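Local coordinates for m3DLH protein (PDB 7JKA) that probably hydrolyses dienelactones or related esters, as a member of the dienelactone hydrolase family with an alpha/beta-hydrolase fold, at residues R125-I129 against F246-F250; V152-A156 against A212-T216. All coordinates share one frame. Numbering follows the deposited sequence.

Contact 1 (R125-I129 against F246-F250); sequences RLAAI and FDEVF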
ATOM      1  N   ARG A 125       9.832  11.956   6.433  1.00 15.89           N
ATOM      2  CA  ARG A 125      10.291  10.750   5.734  1.00 14.49           C
ATOM      3  C   ARG A 125       9.174   9.717   5.796  1.00 14.48           C
ATOM      4  O   ARG A 125       9.134   8.870   6.693  1.00 14.65           O
ATOM      5  CB  ARG A 125      11.591  10.225   6.348  1.00 15.37           C
ATOM      6  CG  ARG A 125      12.810  11.104   6.065  1.00 16.21           C
ATOM      7  CD  ARG A 125      14.126  10.435   6.502  1.00 18.36           C
ATOM      8  NE  ARG A 125      14.172  10.252   7.948  1.00 18.04           N
ATOM      9  CZ  ARG A 125      15.004   9.423   8.571  1.00 23.70           C
ATOM     10  NH1 ARG A 125      15.861   8.694   7.864  1.00 24.32           N
ATOM     11  NH2 ARG A 125      14.978   9.330   9.894  1.00 24.75           N
ATOM     12  N   LEU A 126       8.258   9.792   4.833  1.00 13.62           N
ATOM     13  CA  LEU A 126       7.057   8.978   4.860  1.00 11.65           C
ATOM     14  C   LEU A 126       6.890   8.235   3.542  1.00 12.75           C
ATOM     15  O   LEU A 126       7.196   8.764   2.464  1.00 14.61           O
ATOM     16  CB  LEU A 126       5.805   9.834   5.117  1.00 12.91           C
ATOM     17  CG  LEU A 126       5.820  10.628   6.410  1.00 13.86           C
ATOM     18  CD1 LEU A 126       4.648  11.571   6.474  1.00 13.33           C
ATOM     19  CD2 LEU A 126       5.773   9.694   7.620  1.00 14.94           C
ATOM     20  N   ALA A 127       6.376   7.019   3.637  1.00 11.38           N
ATOM     21  CA  ALA A 127       6.022   6.260   2.444  1.00 11.43           C
ATOM     22  C   ALA A 127       4.702   5.547   2.659  1.00 13.98           C
ATOM     23  O   ALA A 127       4.238   5.356   3.785  1.00 13.30           O
ATOM     24  CB  ALA A 127       7.112   5.240   2.080  1.00 13.80           C
ATOM     25  N   ALA A 128       4.118   5.108   1.544  1.00 11.38           N
ATOM     26  CA  ALA A 128       2.977   4.211   1.593  1.00 11.45           C
ATOM     27  C   ALA A 128       3.220   3.056   0.650  1.00 13.44           C
ATOM     28  O   ALA A 128       3.667   3.266  -0.478  1.00 13.96           O
ATOM     29  CB  ALA A 128       1.664   4.922   1.193  1.00 15.47           C
ATOM     30  N   ILE A 129       2.903   1.855   1.101  1.00 11.28           N
ATOM     31  CA  ILE A 129       2.901   0.692   0.233  1.00 11.70           C
ATOM     32  C   ILE A 129       1.543   0.017   0.333  1.00 13.70           C
ATOM     33  O   ILE A 129       0.764   0.241   1.266  1.00 12.38           O
ATOM     34  CB  ILE A 129       4.020  -0.310   0.568  1.00 11.13           C
ATOM     35  CG1 ILE A 129       3.762  -1.080   1.879  1.00 12.95           C
ATOM     36  CG2 ILE A 129       5.369   0.391   0.580  1.00 13.38           C
ATOM     37  CD1 ILE A 129       4.791  -2.244   2.084  1.00 12.48           C
ATOM     38  N   PHE A 246      13.328   3.258  -1.086  1.00 12.68           N
ATOM     39  CA  PHE A 246      13.293   3.859   0.246  1.00 13.55           C
ATOM     40  C   PHE A 246      14.670   4.376   0.652  1.00 17.34           C
ATOM     41  O   PHE A 246      14.785   5.481   1.201  1.00 16.81           O
ATOM     42  CB  PHE A 246      12.787   2.840   1.260  1.00 13.12           C
ATOM     43  CG  PHE A 246      11.296   2.576   1.184  1.00 12.78           C
ATOM     44  CD1 PHE A 246      10.484   3.230   0.261  1.00 12.85           C
ATOM     45  CD2 PHE A 246      10.725   1.631   2.018  1.00 12.91           C
ATOM     46  CE1 PHE A 246       9.109   2.972   0.210  1.00 14.95           C
ATOM     47  CE2 PHE A 246       9.346   1.375   1.981  1.00 15.01           C
ATOM     48  CZ  PHE A 246       8.549   2.035   1.084  1.00 17.26           C
ATOM     49  N   ASP A 247      15.728   3.599   0.382  1.00 17.21           N
ATOM     50  CA  ASP A 247      17.073   4.052   0.747  1.00 17.75           C
ATOM     51  C   ASP A 247      17.420   5.345   0.027  1.00 18.30           C
ATOM     52  O   ASP A 247      18.047   6.252   0.594  1.00 19.21           O
ATOM     53  CB  ASP A 247      18.110   2.980   0.395  1.00 18.27           C
ATOM     54  CG  ASP A 247      18.124   1.830   1.356  1.00 28.23           C
ATOM     55  OD1 ASP A 247      17.449   1.901   2.407  1.00 31.19           O
ATOM     56  OD2 ASP A 247      18.821   0.840   1.057  1.00 31.75           O
ATOM     57  N   GLU A 248      17.033   5.436  -1.244  1.00 16.03           N
ATOM     58  CA  GLU A 248      17.291   6.638  -2.023  1.00 18.65           C
ATOM     59  C   GLU A 248      16.612   7.848  -1.394  1.00 20.62           C
ATOM     60  O   GLU A 248      17.220   8.920  -1.248  1.00 21.01           O
ATOM     61  CB  GLU A 248      16.800   6.391  -3.450  1.00 22.09           C
ATOM     62  CG  GLU A 248      17.026   7.493  -4.428  1.00 28.08           C
ATOM     63  CD  GLU A 248      16.237   7.238  -5.702  1.00 28.02           C
ATOM     64  OE1 GLU A 248      16.638   6.359  -6.497  1.00 25.07           O
ATOM     65  OE2 GLU A 248      15.196   7.900  -5.884  1.00 30.84           O
ATOM     66  N   VAL A 249      15.356   7.678  -0.989  1.00 20.55           N
ATOM     67  CA  VAL A 249      14.553   8.784  -0.484  1.00 21.21           C
ATOM     68  C   VAL A 249      14.902   9.111   0.963  1.00 18.89           C
ATOM     69  O   VAL A 249      14.971  10.290   1.340  1.00 26.26           O
ATOM     70  CB  VAL A 249      13.059   8.443  -0.647  1.00 20.88           C
ATOM     71  CG1 VAL A 249      12.195   9.570  -0.063  1.00 24.09           C
ATOM     72  CG2 VAL A 249      12.733   8.206  -2.103  1.00 22.11           C
ATOM     73  N   PHE A 250      15.150   8.085   1.793  1.00 19.15           N
ATOM     74  CA  PHE A 250      15.195   8.235   3.248  1.00 19.85           C
ATOM     75  C   PHE A 250      16.586   8.288   3.858  1.00 22.52           C
ATOM     76  O   PHE A 250      16.733   8.829   4.957  1.00 26.89           O
ATOM     77  CB  PHE A 250      14.474   7.083   3.938  1.00 22.07           C
ATOM     78  CG  PHE A 250      13.016   7.037   3.673  1.00 17.84           C
ATOM     79  CD1 PHE A 250      12.325   8.191   3.316  1.00 21.30           C
ATOM     80  CD2 PHE A 250      12.336   5.838   3.773  1.00 24.71           C
ATOM     81  CE1 PHE A 250      10.969   8.155   3.078  1.00 26.54           C
ATOM     82  CE2 PHE A 250      10.967   5.800   3.546  1.00 23.83           C
ATOM     83  CZ  PHE A 250      10.301   6.952   3.179  1.00 29.61           C
TER

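Contact 2 (V152-A156 against A212-T216); sequences VTFHA and AHSFT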
ATOM      1  N   VAL A 152       4.871   2.607  -3.188  1.00 13.20           N
ATOM      2  CA  VAL A 152       5.208   1.361  -3.879  1.00 11.17           C
ATOM      3  C   VAL A 152       3.994   0.466  -3.856  1.00 13.00           C
ATOM      4  O   VAL A 152       3.406   0.246  -2.788  1.00 12.39           O
ATOM      5  CB  VAL A 152       6.407   0.639  -3.237  1.00 11.87           C
ATOM      6  CG1 VAL A 152       6.781  -0.587  -4.108  1.00 11.97           C
ATOM      7  CG2 VAL A 152       7.599   1.585  -3.112  1.00 13.84           C
ATOM      8  N   THR A 153       3.601  -0.047  -5.018  1.00 12.61           N
ATOM      9  CA  THR A 153       2.474  -0.966  -5.096  1.00 11.48           C
ATOM     10  C   THR A 153       2.936  -2.354  -5.508  1.00 13.07           C
ATOM     11  O   THR A 153       3.897  -2.517  -6.266  1.00 12.12           O
ATOM     12  CB  THR A 153       1.394  -0.475  -6.072  1.00 11.70           C
ATOM     13  OG1 THR A 153       1.864  -0.539  -7.437  1.00 13.14           O
ATOM     14  CG2 THR A 153       1.043   0.955  -5.765  1.00 12.73           C
ATOM     15  N   PHE A 154       2.243  -3.366  -4.995  1.00 11.64           N
ATOM     16  CA  PHE A 154       2.543  -4.754  -5.330  1.00 12.99           C
ATOM     17  C   PHE A 154       1.275  -5.393  -5.866  1.00 14.98           C
ATOM     18  O   PHE A 154       0.253  -5.428  -5.166  1.00 12.20           O
ATOM     19  CB  PHE A 154       3.046  -5.535  -4.109  1.00 12.33           C
ATOM     20  CG  PHE A 154       4.300  -4.974  -3.489  1.00 11.45           C
ATOM     21  CD1 PHE A 154       4.232  -4.032  -2.460  1.00 11.81           C
ATOM     22  CD2 PHE A 154       5.541  -5.437  -3.888  1.00 13.56           C
ATOM     23  CE1 PHE A 154       5.374  -3.523  -1.877  1.00 12.68           C
ATOM     24  CE2 PHE A 154       6.712  -4.936  -3.318  1.00 12.48           C
ATOM     25  CZ  PHE A 154       6.619  -3.970  -2.292  1.00 10.47           C
ATOM     26  N   HIS A 155       1.344  -5.896  -7.095  1.00 14.11           N
ATOM     27  CA  HIS A 155       0.213  -6.540  -7.787  1.00 12.50           C
ATOM     28  C   HIS A 155      -1.106  -5.807  -7.536  1.00 13.11           C
ATOM     29  O   HIS A 155      -2.110  -6.402  -7.133  1.00 15.42           O
ATOM     30  CB  HIS A 155       0.099  -8.040  -7.457  1.00 12.62           C
ATOM     31  CG  HIS A 155       0.233  -8.392  -5.997  1.00 15.92           C
ATOM     32  ND1 HIS A 155      -0.833  -8.377  -5.118  1.00 16.54           N
ATOM     33  CD2 HIS A 155       1.301  -8.816  -5.278  1.00 13.76           C
ATOM     34  CE1 HIS A 155      -0.418  -8.742  -3.917  1.00 18.99           C
ATOM     35  NE2 HIS A 155       0.874  -9.005  -3.981  1.00 15.52           N
ATOM     36  N   ALA A 156      -1.098  -4.503  -7.817  1.00 12.48           N
ATOM     37  CA  ALA A 156      -2.245  -3.625  -7.567  1.00 12.62           C
ATOM     38  C   ALA A 156      -3.087  -3.401  -8.809  1.00 13.66           C
ATOM     39  O   ALA A 156      -2.567  -3.123  -9.888  1.00 15.05           O
ATOM     40  CB  ALA A 156      -1.770  -2.263  -7.050  1.00 14.51           C
ATOM     41  N   ALA A 212       1.849 -13.397 -11.379  1.00 18.79           N
ATOM     42  CA  ALA A 212       0.462 -13.026 -11.632  1.00 22.24           C
ATOM     43  C   ALA A 212      -0.052 -12.182 -10.477  1.00 22.47           C
ATOM     44  O   ALA A 212       0.725 -11.453  -9.861  1.00 21.37           O
ATOM     45  CB  ALA A 212      -0.404 -14.273 -11.831  1.00 28.13           C
ATOM     46  N   HIS A 213      -1.338 -12.275 -10.151  1.00 20.65           N
ATOM     47  CA  HIS A 213      -1.844 -11.537  -9.004  1.00 21.53           C
ATOM     48  C   HIS A 213      -1.414 -12.202  -7.699  1.00 23.89           C
ATOM     49  O   HIS A 213      -1.134 -13.405  -7.648  1.00 22.50           O
ATOM     50  CB  HIS A 213      -3.368 -11.435  -9.058  1.00 23.29           C
ATOM     51  CG  HIS A 213      -3.917 -10.235  -8.352  1.00 24.80           C
ATOM     52  ND1 HIS A 213      -3.748  -8.951  -8.825  1.00 25.19           N
ATOM     53  CD2 HIS A 213      -4.640 -10.125  -7.212  1.00 30.84           C
ATOM     54  CE1 HIS A 213      -4.342  -8.101  -8.009  1.00 25.79           C
ATOM     55  NE2 HIS A 213      -4.890  -8.788  -7.022  1.00 30.23           N
ATOM     56  N   SER A 214      -1.337 -11.389  -6.642  1.00 21.18           N
ATOM     57  CA  SER A 214      -1.078 -11.856  -5.280  1.00 20.44           C
ATOM     58  C   SER A 214       0.274 -12.557  -5.159  1.00 20.32           C
ATOM     59  O   SER A 214       0.438 -13.463  -4.335  1.00 21.59           O
ATOM     60  CB  SER A 214      -2.204 -12.762  -4.789  1.00 24.80           C
ATOM     61  OG  SER A 214      -3.409 -12.016  -4.778  1.00 27.91           O
ATOM     62  N   PHE A 215       1.255 -12.118  -5.950  1.00 18.22           N
ATOM     63  CA  PHE A 215       2.518 -12.844  -5.979  1.00 17.02           C
ATOM     64  C   PHE A 215       3.307 -12.726  -4.678  1.00 21.74           C
ATOM     65  O   PHE A 215       4.239 -13.506  -4.479  1.00 19.06           O
ATOM     66  CB  PHE A 215       3.374 -12.393  -7.176  1.00 17.46           C
ATOM     67  CG  PHE A 215       3.734 -10.940  -7.179  1.00 13.95           C
ATOM     68  CD1 PHE A 215       4.698 -10.428  -6.294  1.00 14.23           C
ATOM     69  CD2 PHE A 215       3.200 -10.103  -8.138  1.00 13.22           C
ATOM     70  CE1 PHE A 215       5.060  -9.074  -6.375  1.00 14.12           C
ATOM     71  CE2 PHE A 215       3.536  -8.755  -8.215  1.00 13.08           C
ATOM     72  CZ  PHE A 215       4.468  -8.226  -7.331  1.00 13.40           C
ATOM     73  N   THR A 216       2.943 -11.811  -3.772  1.00 19.18           N
ATOM     74  CA  THR A 216       3.646 -11.710  -2.496  1.00 21.65           C
ATOM     75  C   THR A 216       3.061 -12.600  -1.408  1.00 23.17           C
ATOM     76  O   THR A 216       3.626 -12.654  -0.307  1.00 22.59           O
ATOM     77  CB  THR A 216       3.629 -10.272  -1.972  1.00 15.94           C
ATOM     78  OG1 THR A 216       2.263  -9.893  -1.720  1.00 17.70           O
ATOM     79  CG2 THR A 216       4.254  -9.303  -2.952  1.00 15.91           C
TER

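Contact 1 (R125-I129 against F246-F250)
Where a helix covers a sheet, large side chains on one partner can bridge the gap to small ones on the other. Apolar contacts do most of this here. The axes of strand 126-129 and helix 246-250 approach to 10.1 Å at their closest, running roughly antiparallel (157°), and two phenylalanines one helical turn apart span the distance. A127 CB touches both rings, 3.6 Å from F246 CE1 and 3.8 Å from F250 CZ. Further along, I129 CG2 meets the edge of the F246 ring at CZ (3.6 Å). This is the layered core of an alpha/beta hydrolase: a central parallel strand, hydrogen-bonded to strands 42-48 and 150-154, covered by the C-terminal helix 232-250. The F250 ring also lies against backbone, CE1 being 3.6 Å from L126 N. The polar contribution comes from R125, whose NH1 donates to F250 O (3.0 Å, 157°). That carbonyl lies too near the chain's end to receive a helical i+4 amide. NE of R125 meanwhile forms a salt bridge with D122.

Contact 2 (V152-A156 against A212-T216)
Strand 152-154 ends at the side of the sheet where alpha/beta hydrolases carry their active site. F154, its last residue, packs CB 4.1 Å from T216 CG2 and 4.4 Å from F215 CZ. H155, where the chain leaves the strand with a left-handed backbone (phi 40°, psi 54°), inserts its ring into the curled loop 212-216. H155 NE2 shares a 2.8 Å hydrogen bond with T216 OG1; S214 CA lies 3.5 Å from the centroid of the H155 ring, over its face, in a CH-pi contact, and the H155 ring's edges point at the faces of H213 (centroids 5.5 Å, planes 68°) and F215 (4.7 Å, 78°), both T-shaped. H155 O also lies 2.9 Å from H213 CE1. H213 ND1 is hydrogen-bonded to D181 OD2, and H213 touches C132, in a probable nucleophile elbow, consistent with the Cys-Asp-His triad of dienelactone hydrolases. Around this cluster, F154 stacks on F131 of strand 126-131 and touches C176 of strand 172-178, while F215 rests on T234 and S238 of helix 232-250.

In the fold
Both contacts are buried and share one sheet, where strands 126-131 and 150-154 are neighbours. Contact 2 is nested inside the chain loop closed by contact 1. Their centres are about 19 Å apart, yet they touch: a probable hydrogen bond joins A128 O to V152 N (3.0 Å), and F246 CE1 packs 3.9 Å from V152 CG2. Helix 232-250 serves both, forming one side of contact 1 and backing F154 and F215 in contact 2. Contact 1, toward the strand beginnings, is largely aliphatic and phenylalanine packing with charged R125 at one end; contact 2, at and just beyond the C-terminal end of strand 150-154, adds histidines and a threonine hydroxyl to phenylalanine packing, beside the probable catalytic site.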